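PDB 2E4T: endoglucanase from Clostridium thermocellum, which hydrolyses internal beta-1,4-glucosidic bonds of cellulose and probably xyloglucan as the family 44 catalytic module of a longer multidomain protein. Local coordinates for residues Arg255-Ser269 against Asn341-Thr353. Numbering follows the deposited sequence.
Sequences RWFIDYYLDKMKKAS and NLLDSIEKYYPGT
Asp259 and Ser345 meet where helices 257-269 and 341-349 run side by side in the same direction, their axes 9.1 Å apart at closest approach and crossing at -32°. Ser345 OG donates to Asp259 OD1 (2.6 Å) on the syn side of the carboxylate and accepts from Trp256 NE1 (3.0 Å) in the indole plane. Water 2 joins OG to Arg255 NH2, so this buried hydroxyl is held by three hydrogen-bond partners. Arg255 NH2 bonds an in-plane lone pair of Asn341 OD1 (2.9 Å), while its NH1 pairs with Asp334. Leu342 CD2 packs against Trp256 CH2 and Ile258 CD1, and Leu262 CB lies 3.7 Å from Tyr349 CB. The Tyr349 ring has Asp259 O over one face and Asp259 CG 3.3 Å from its CE1; water 1 is shared by Tyr349 OH, Asp259 OD2 and Arg255 N. Tyr350 turns its ring along helix 257-269, CG lying opposite the backbone N (chi1 -162°), with Lys266 CB in CH-pi contact on one face and Thr353 OG1 over the other. Water 3 links Asp263 OD1 to Tyr349 O; Asp263 OD2 bonds Tyr254 OH. Leading into neighbouring parallel strands 279-284 and 354-360, the helices form the adjacent-helix packing of a TIM barrel's outer layer.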
ATOM      1  N   ARG A 255     -14.522   8.303  18.060  1.00  8.72           N
ATOM      2  CA  ARG A 255     -15.443   7.912  17.032  1.00  9.02           C
ATOM      3  C   ARG A 255     -15.097   6.507  16.471  1.00  8.29           C
ATOM      4  O   ARG A 255     -15.994   5.780  15.997  1.00 10.38           O
ATOM      5  CB  ARG A 255     -15.441   8.978  15.895  1.00 10.58           C
ATOM      6  CG  ARG A 255     -16.632   8.919  14.955  1.00 11.36           C
ATOM      7  CD  ARG A 255     -16.648  10.115  14.052  1.00 11.68           C
ATOM      8  NE  ARG A 255     -15.639  10.072  12.965  1.00  9.69           N
ATOM      9  CZ  ARG A 255     -15.850   9.801  11.688  1.00  9.12           C
ATOM     10  NH1 ARG A 255     -17.052   9.421  11.243  1.00 10.83           N
ATOM     11  NH2 ARG A 255     -14.846   9.945  10.830  1.00 11.23           N
ATOM     12  N   TRP A 256     -13.805   6.204  16.415  1.00  7.33           N
ATOM     13  CA  TRP A 256     -13.306   4.914  15.926  1.00  6.93           C
ATOM     14  C   TRP A 256     -11.897   4.718  16.447  1.00  6.41           C
ATOM     15  O   TRP A 256     -11.225   5.689  16.912  1.00  6.55           O
ATOM     16  CB  TRP A 256     -13.387   4.735  14.415  1.00  6.75           C
ATOM     17  CG  TRP A 256     -12.715   5.718  13.514  1.00  6.46           C
ATOM     18  CD1 TRP A 256     -12.253   7.002  13.792  1.00  6.92           C
ATOM     19  CD2 TRP A 256     -12.519   5.534  12.103  1.00  6.12           C
ATOM     20  NE1 TRP A 256     -11.805   7.605  12.629  1.00  6.88           N
ATOM     21  CE2 TRP A 256     -11.947   6.726  11.594  1.00  6.59           C
ATOM     22  CE3 TRP A 256     -12.792   4.471  11.233  1.00  6.75           C
ATOM     23  CZ2 TRP A 256     -11.660   6.878  10.244  1.00  7.12           C
ATOM     24  CZ3 TRP A 256     -12.514   4.629   9.902  1.00  7.63           C
ATOM     25  CH2 TRP A 256     -11.947   5.825   9.413  1.00  7.74           C
ATOM     26  N   PHE A 257     -11.416   3.485  16.357  1.00  6.07           N
ATOM     27  CA  PHE A 257     -10.077   3.118  16.795  1.00  6.46           C
ATOM     28  C   PHE A 257      -9.008   3.935  16.077  1.00  5.44           C
ATOM     29  O   PHE A 257      -7.986   4.285  16.719  1.00  6.15           O
ATOM     30  CB  PHE A 257      -9.831   1.609  16.662  1.00  6.48           C
ATOM     31  CG  PHE A 257      -8.444   1.249  17.052  1.00  6.26           C
ATOM     32  CD1 PHE A 257      -8.069   1.156  18.379  1.00  6.51           C
ATOM     33  CD2 PHE A 257      -7.483   1.025  16.061  1.00  6.86           C
ATOM     34  CE1 PHE A 257      -6.741   0.914  18.740  1.00  7.46           C
ATOM     35  CE2 PHE A 257      -6.157   0.776  16.407  1.00  7.65           C
ATOM     36  CZ  PHE A 257      -5.779   0.715  17.752  1.00  7.84           C
ATOM     37  N   ILE A 258      -9.194   4.282  14.801  1.00  5.98           N
ATOM     38  CA  ILE A 258      -8.195   5.132  14.133  1.00  5.42           C
ATOM     39  C   ILE A 258      -7.883   6.366  14.948  1.00  5.65           C
ATOM     40  O   ILE A 258      -6.706   6.754  15.108  1.00  6.14           O
ATOM     41  CB  ILE A 258      -8.769   5.567  12.753  1.00  5.93           C
ATOM     42  CG1 ILE A 258      -8.965   4.360  11.808  1.00  6.02           C
ATOM     43  CG2 ILE A 258      -7.913   6.652  12.127  1.00  6.47           C
ATOM     44  CD1 ILE A 258      -7.691   3.651  11.399  1.00  7.32           C
ATOM     45  N   ASP A 259      -8.925   7.040  15.493  1.00  5.95           N
ATOM     46  CA  ASP A 259      -8.677   8.270  16.274  1.00  6.38           C
ATOM     47  C   ASP A 259      -7.927   7.989  17.556  1.00  6.25           C
ATOM     48  O   ASP A 259      -7.053   8.775  17.965  1.00  6.97           O
ATOM     49  CB  ASP A 259     -10.015   8.926  16.626  1.00  6.49           C
ATOM     50  CG  ASP A 259     -10.707   9.547  15.409  1.00  7.03           C
ATOM     51  OD1 ASP A 259     -10.041   9.770  14.383  1.00  7.98           O
ATOM     52  OD2 ASP A 259     -11.929   9.853  15.557  1.00  8.11           O
ATOM     53  N   TYR A 260      -8.300   6.900  18.256  1.00  6.27           N
ATOM     54  CA  TYR A 260      -7.594   6.498  19.478  1.00  6.41           C
ATOM     55  C   TYR A 260      -6.108   6.251  19.170  1.00  6.10           C
ATOM     56  O   TYR A 260      -5.208   6.709  19.899  1.00  6.44           O
ATOM     57  CB  TYR A 260      -8.246   5.255  20.049  1.00  6.84           C
ATOM     58  CG  TYR A 260      -7.511   4.632  21.222  1.00  6.86           C
ATOM     59  CD1 TYR A 260      -7.875   4.934  22.536  1.00  7.54           C
ATOM     60  CD2 TYR A 260      -6.518   3.695  21.014  1.00  6.94           C
ATOM     61  CE1 TYR A 260      -7.261   4.318  23.612  1.00  8.04           C
ATOM     62  CE2 TYR A 260      -5.881   3.069  22.093  1.00  8.09           C
ATOM     63  CZ  TYR A 260      -6.274   3.379  23.385  1.00  7.92           C
ATOM     64  OH  TYR A 260      -5.661   2.693  24.425  1.00  9.42           O
ATOM     65  N   TYR A 261      -5.848   5.495  18.088  1.00  6.09           N
ATOM     66  CA  TYR A 261      -4.448   5.173  17.769  1.00  5.70           C
ATOM     67  C   TYR A 261      -3.657   6.428  17.498  1.00  5.58           C
ATOM     68  O   TYR A 261      -2.552   6.629  18.031  1.00  6.07           O
ATOM     69  CB  TYR A 261      -4.439   4.228  16.535  1.00  5.93           C
ATOM     70  CG  TYR A 261      -3.094   3.753  16.151  1.00  5.71           C
ATOM     71  CD1 TYR A 261      -2.463   2.733  16.857  1.00  6.32           C
ATOM     72  CD2 TYR A 261      -2.410   4.302  15.048  1.00  5.97           C
ATOM     73  CE1 TYR A 261      -1.218   2.245  16.503  1.00  6.21           C
ATOM     74  CE2 TYR A 261      -1.157   3.800  14.684  1.00  6.26           C
ATOM     75  CZ  TYR A 261      -0.586   2.773  15.361  1.00  6.19           C
ATOM     76  OH  TYR A 261       0.624   2.280  14.908  1.00  6.86           O
ATOM     77  N   LEU A 262      -4.207   7.320  16.665  1.00  5.75           N
ATOM     78  CA  LEU A 262      -3.494   8.569  16.364  1.00  5.87           C
ATOM     79  C   LEU A 262      -3.280   9.389  17.640  1.00  6.25           C
ATOM     80  O   LEU A 262      -2.184   9.925  17.861  1.00  6.63           O
ATOM     81  CB  LEU A 262      -4.303   9.371  15.327  1.00  5.87           C
ATOM     82  CG  LEU A 262      -4.304   8.762  13.929  1.00  6.12           C
ATOM     83  CD1 LEU A 262      -5.436   9.389  13.129  1.00  6.69           C
ATOM     84  CD2 LEU A 262      -2.958   8.958  13.236  1.00  6.80           C
ATOM     85  N   ASP A 263      -4.333   9.525  18.459  1.00  6.30           N
ATOM     86  CA  ASP A 263      -4.260  10.370  19.632  1.00  6.60           C
ATOM     87  C   ASP A 263      -3.222   9.802  20.626  1.00  6.80           C
ATOM     88  O   ASP A 263      -2.429  10.583  21.216  1.00  7.35           O
ATOM     89  CB  ASP A 263      -5.636  10.444  20.295  1.00  7.64           C
ATOM     90  CG  ASP A 263      -5.731  11.503  21.375  1.00  8.19           C
ATOM     91  OD1 ASP A 263      -5.249  12.624  21.181  1.00 10.29           O
ATOM     92  OD2 ASP A 263      -6.403  11.255  22.393  1.00 10.88           O
ATOM     93  N   LYS A 264      -3.264   8.508  20.858  1.00  6.72           N
ATOM     94  CA  LYS A 264      -2.330   7.902  21.806  1.00  7.33           C
ATOM     95  C   LYS A 264      -0.890   7.925  21.284  1.00  6.84           C
ATOM     96  O   LYS A 264       0.077   8.105  22.076  1.00  7.30           O
ATOM     97  CB  LYS A 264      -2.774   6.503  22.214  1.00  7.85           C
ATOM     98  CG  LYS A 264      -4.108   6.445  22.937  1.00  8.84           C
ATOM     99  CD  LYS A 264      -4.229   7.376  24.153  1.00 11.40           C
ATOM    100  CE  LYS A 264      -5.589   7.220  24.832  1.00 13.00           C
ATOM    101  NZ  LYS A 264      -5.777   8.266  25.913  1.00 17.04           N
ATOM    102  N   MET A 265      -0.707   7.723  19.970  1.00  6.61           N
ATOM    103  CA  MET A 265       0.672   7.829  19.447  1.00  6.73           C
ATOM    104  C   MET A 265       1.165   9.292  19.514  1.00  6.55           C
ATOM    105  O   MET A 265       2.340   9.510  19.778  1.00  7.29           O
ATOM    106  CB  MET A 265       0.747   7.291  18.011  1.00  6.58           C
ATOM    107  CG  MET A 265       0.502   5.760  17.942  1.00  6.60           C
ATOM    108  SD  MET A 265       1.587   4.752  18.958  1.00  7.72           S
ATOM    109  CE  MET A 265       3.160   4.980  18.096  1.00 10.20           C
ATOM    110  N   LYS A 266       0.279  10.265  19.300  1.00  6.67           N
ATOM    111  CA  LYS A 266       0.679  11.671  19.446  1.00  7.44           C
ATOM    112  C   LYS A 266       1.046  11.946  20.918  1.00  7.41           C
ATOM    113  O   LYS A 266       2.050  12.598  21.189  1.00  8.10           O
ATOM    114  CB  LYS A 266      -0.434  12.607  18.992  1.00  8.09           C
ATOM    115  CG  LYS A 266       0.013  14.072  19.163  1.00 11.28           C
ATOM    116  CD  LYS A 266      -0.735  15.083  18.406  1.00 14.25           C
ATOM    117  CE  LYS A 266       0.043  16.421  18.419  1.00 16.91           C
ATOM    118  NZ  LYS A 266       0.041  16.980  19.784  1.00 17.13           N
ATOM    119  N   LYS A 267       0.222  11.467  21.859  1.00  7.64           N
ATOM    120  CA  LYS A 267       0.488  11.705  23.274  1.00  8.44           C
ATOM    121  C   LYS A 267       1.861  11.126  23.638  1.00  7.84           C
ATOM    122  O   LYS A 267       2.657  11.756  24.350  1.00  8.41           O
ATOM    123  CB  LYS A 267      -0.632  11.071  24.122  1.00  9.91           C
ATOM    124  CG  LYS A 267      -0.465  11.064  25.630  1.00 12.93           C
ATOM    125  CD  LYS A 267      -1.642  10.416  26.380  1.00 15.11           C
ATOM    126  CE  LYS A 267      -1.540  10.647  27.868  1.00 17.40           C
ATOM    127  NZ  LYS A 267      -0.578   9.663  28.452  1.00 27.45           N
ATOM    128  N   ALA A 268       2.117   9.869  23.210  1.00  7.68           N
ATOM    129  CA  ALA A 268       3.379   9.249  23.522  1.00  7.75           C
ATOM    130  C   ALA A 268       4.523  10.021  22.904  1.00  7.32           C
ATOM    131  O   ALA A 268       5.618  10.156  23.516  1.00  8.57           O
ATOM    132  CB  ALA A 268       3.414   7.800  23.042  1.00  8.63           C
ATOM    133  N   SER A 269       4.372  10.496  21.655  1.00  7.26           N
ATOM    134  CA  SER A 269       5.412  11.278  20.994  1.00  7.24           C
ATOM    135  C   SER A 269       5.647  12.605  21.748  1.00  7.72           C
ATOM    136  O   SER A 269       6.806  13.019  21.892  1.00  8.76           O
ATOM    137  CB  SER A 269       4.958  11.579  19.564  1.00  7.51           C
ATOM    138  OG  SER A 269       4.836  10.331  18.834  1.00  7.66           O
ATOM    139  N   ASN A 341     -11.965  10.468   5.289  1.00  6.20           N
ATOM    140  CA  ASN A 341     -12.191  10.183   6.714  1.00  6.29           C
ATOM    141  C   ASN A 341     -10.867   9.893   7.444  1.00  5.99           C
ATOM    142  O   ASN A 341     -10.651  10.383   8.566  1.00  6.70           O
ATOM    143  CB  ASN A 341     -13.237   9.093   6.920  1.00  7.01           C
ATOM    144  CG  ASN A 341     -14.620   9.686   6.915  1.00  7.33           C
ATOM    145  OD1 ASN A 341     -15.139  10.035   7.983  1.00  9.24           O
ATOM    146  ND2 ASN A 341     -15.230   9.866   5.764  1.00  7.84           N
ATOM    147  N   LEU A 342      -9.996   9.074   6.829  1.00  5.87           N
ATOM    148  CA  LEU A 342      -8.701   8.793   7.458  1.00  5.99           C
ATOM    149  C   LEU A 342      -7.881  10.089   7.572  1.00  5.73           C
ATOM    150  O   LEU A 342      -7.233  10.353   8.600  1.00  6.52           O
ATOM    151  CB  LEU A 342      -7.947   7.727   6.661  1.00  5.82           C
ATOM    152  CG  LEU A 342      -8.582   6.338   6.714  1.00  5.71           C
ATOM    153  CD1 LEU A 342      -7.970   5.425   5.640  1.00  6.88           C
ATOM    154  CD2 LEU A 342      -8.410   5.702   8.123  1.00  6.97           C
ATOM    155  N   LEU A 343      -7.854  10.875   6.480  1.00  6.14           N
ATOM    156  CA  LEU A 343      -7.052  12.101   6.475  1.00  6.65           C
ATOM    157  C   LEU A 343      -7.608  13.142   7.491  1.00  6.94           C
ATOM    158  O   LEU A 343      -6.822  13.860   8.123  1.00  7.52           O
ATOM    159  CB  LEU A 343      -6.982  12.689   5.079  1.00  7.83           C
ATOM    160  CG  LEU A 343      -6.179  11.824   4.098  1.00  8.22           C
ATOM    161  CD1 LEU A 343      -6.478  12.257   2.670  1.00 10.29           C
ATOM    162  CD2 LEU A 343      -4.682  11.877   4.379  1.00  9.90           C
ATOM    163  N   ASP A 344      -8.930  13.200   7.619  1.00  6.91           N
ATOM    164  CA  ASP A 344      -9.559  14.103   8.607  1.00  7.93           C
ATOM    165  C   ASP A 344      -9.191  13.683  10.014  1.00  7.21           C
ATOM    166  O   ASP A 344      -8.930  14.511  10.896  1.00  7.81           O
ATOM    167  CB  ASP A 344     -11.066  14.098   8.411  1.00  9.45           C
ATOM    168  CG  ASP A 344     -11.870  14.825   9.495  0.50  8.41           C
ATOM    169  OD1 ASP A 344     -11.873  16.028   9.397  0.50 11.85           O
ATOM    170  OD2 ASP A 344     -12.500  14.222  10.404  0.50 10.58           O
ATOM    171  N   SER A 345      -9.143  12.365  10.274  1.00  6.80           N
ATOM    172  CA  SER A 345      -8.687  11.890  11.564  1.00  6.73           C
ATOM    173  C   SER A 345      -7.253  12.268  11.849  1.00  6.40           C
ATOM    174  O   SER A 345      -6.926  12.683  12.976  1.00  7.17           O
ATOM    175  CB  SER A 345      -8.903  10.365  11.653  1.00  6.81           C
ATOM    176  OG  SER A 345     -10.264  10.071  11.812  1.00  8.74           O
ATOM    177  N   ILE A 346      -6.377  12.136  10.844  1.00  6.51           N
ATOM    178  CA  ILE A 346      -5.011  12.592  10.997  1.00  6.37           C
ATOM    179  C   ILE A 346      -4.964  14.087  11.368  1.00  6.87           C
ATOM    180  O   ILE A 346      -4.254  14.497  12.303  1.00  7.28           O
ATOM    181  CB  ILE A 346      -4.191  12.297   9.745  1.00  6.81           C
ATOM    182  CG1 ILE A 346      -3.892  10.775   9.669  1.00  6.95           C
ATOM    183  CG2 ILE A 346      -2.910  13.120   9.729  1.00  7.57           C
ATOM    184  CD1 ILE A 346      -3.393  10.322   8.311  1.00  7.56           C
ATOM    185  N   GLU A 347      -5.742  14.903  10.625  1.00  7.25           N
ATOM    186  CA  GLU A 347      -5.712  16.361  10.893  1.00  8.73           C
ATOM    187  C   GLU A 347      -6.171  16.679  12.315  1.00  8.24           C
ATOM    188  O   GLU A 347      -5.666  17.612  12.932  1.00 10.56           O
ATOM    189  CB  GLU A 347      -6.602  17.087   9.873  1.00  9.51           C
ATOM    190  CG  GLU A 347      -6.051  17.055   8.506  1.00 15.72           C
ATOM    191  CD  GLU A 347      -6.953  17.716   7.451  1.00 21.17           C
ATOM    192  OE1 GLU A 347      -8.193  17.860   7.659  1.00 28.95           O
ATOM    193  OE2 GLU A 347      -6.411  18.089   6.373  1.00 30.43           O
ATOM    194  N   LYS A 348      -7.135  15.909  12.829  1.00  8.23           N
ATOM    195  CA  LYS A 348      -7.683  16.193  14.141  1.00  9.19           C
ATOM    196  C   LYS A 348      -6.798  15.675  15.266  1.00  9.07           C
ATOM    197  O   LYS A 348      -6.709  16.316  16.320  1.00 12.74           O
ATOM    198  CB  LYS A 348      -9.098  15.558  14.262  1.00 10.04           C
ATOM    199  CG  LYS A 348     -10.189  16.300  13.463  1.00 14.32           C
ATOM    200  CD  LYS A 348     -11.525  15.562  13.440  1.00 15.96           C
ATOM    201  CE  LYS A 348     -12.593  16.475  12.815  1.00 17.84           C
ATOM    202  NZ  LYS A 348     -13.761  15.703  12.373  1.00 18.90           N
ATOM    203  N   TYR A 349      -6.194  14.487  15.095  1.00  7.68           N
ATOM    204  CA  TYR A 349      -5.541  13.799  16.197  1.00  7.85           C
ATOM    205  C   TYR A 349      -4.020  13.681  16.089  1.00  8.38           C
ATOM    206  O   TYR A 349      -3.352  13.538  17.129  1.00  9.44           O
ATOM    207  CB  TYR A 349      -6.155  12.437  16.427  1.00  8.53           C
ATOM    208  CG  TYR A 349      -7.550  12.533  16.997  1.00  8.26           C
ATOM    209  CD1 TYR A 349      -8.688  12.339  16.221  1.00  9.04           C
ATOM    210  CD2 TYR A 349      -7.738  12.826  18.380  1.00  9.78           C
ATOM    211  CE1 TYR A 349      -9.962  12.469  16.769  1.00 10.74           C
ATOM    212  CE2 TYR A 349      -9.014  12.956  18.918  1.00 12.16           C
ATOM    213  CZ  TYR A 349     -10.123  12.732  18.112  1.00 11.20           C
ATOM    214  OH  TYR A 349     -11.349  12.855  18.684  1.00 14.68           O
ATOM    215  N   TYR A 350      -3.432  13.708  14.885  1.00  7.95           N
ATOM    216  CA  TYR A 350      -1.975  13.699  14.820  1.00  7.32           C
ATOM    217  C   TYR A 350      -1.520  14.345  13.516  1.00  7.25           C
ATOM    218  O   TYR A 350      -1.059  13.670  12.549  1.00  6.90           O
ATOM    219  CB  TYR A 350      -1.380  12.296  14.988  1.00  7.74           C
ATOM    220  CG  TYR A 350       0.094  12.269  15.347  1.00  7.48           C
ATOM    221  CD1 TYR A 350       0.688  11.089  15.778  1.00  8.04           C
ATOM    222  CD2 TYR A 350       0.871  13.414  15.284  1.00  7.83           C
ATOM    223  CE1 TYR A 350       2.017  11.042  16.124  1.00  9.20           C
ATOM    224  CE2 TYR A 350       2.208  13.392  15.675  1.00  8.87           C
ATOM    225  CZ  TYR A 350       2.799  12.211  16.079  1.00  9.11           C
ATOM    226  OH  TYR A 350       4.128  12.151  16.440  1.00 10.91           O
ATOM    227  N   PRO A 351      -1.658  15.674  13.417  1.00  7.86           N
ATOM    228  CA  PRO A 351      -1.325  16.369  12.173  1.00  8.47           C
ATOM    229  C   PRO A 351       0.082  16.043  11.717  1.00  7.66           C
ATOM    230  O   PRO A 351       1.010  15.904  12.523  1.00  8.38           O
ATOM    231  CB  PRO A 351      -1.464  17.873  12.525  1.00 11.12           C
ATOM    232  CG  PRO A 351      -2.310  17.921  13.693  1.00 11.63           C
ATOM    233  CD  PRO A 351      -2.194  16.587  14.439  1.00  9.38           C
ATOM    234  N   GLY A 352       0.254  15.936  10.388  1.00  8.26           N
ATOM    235  CA  GLY A 352       1.574  15.680   9.860  1.00  8.73           C
ATOM    236  C   GLY A 352       1.881  14.185   9.659  1.00  7.45           C
ATOM    237  O   GLY A 352       2.879  13.834   9.037  1.00  8.54           O
ATOM    238  N   THR A 353       1.038  13.315  10.218  1.00  6.38           N
ATOM    239  CA  THR A 353       1.166  11.882   9.974  1.00  5.87           C
ATOM    240  C   THR A 353       0.794  11.592   8.515  1.00  5.99           C
ATOM    241  O   THR A 353      -0.160  12.175   7.988  1.00  7.11           O
ATOM    242  CB  THR A 353       0.263  11.120  10.956  1.00  6.04           C
ATOM    243  OG1 THR A 353       0.605  11.521  12.291  1.00  6.52           O
ATOM    244  CG2 THR A 353       0.403   9.617  10.842  1.00  6.66           C
TER
HETATM  245  O   HOH W   1     -13.019  10.751  17.836  1.00 12.20           O
HETATM  246  O   HOH W   2     -12.453  11.563  11.043  1.00 16.98           O
HETATM  247  O   HOH W   3      -4.135  14.433  19.566  1.00 13.25           O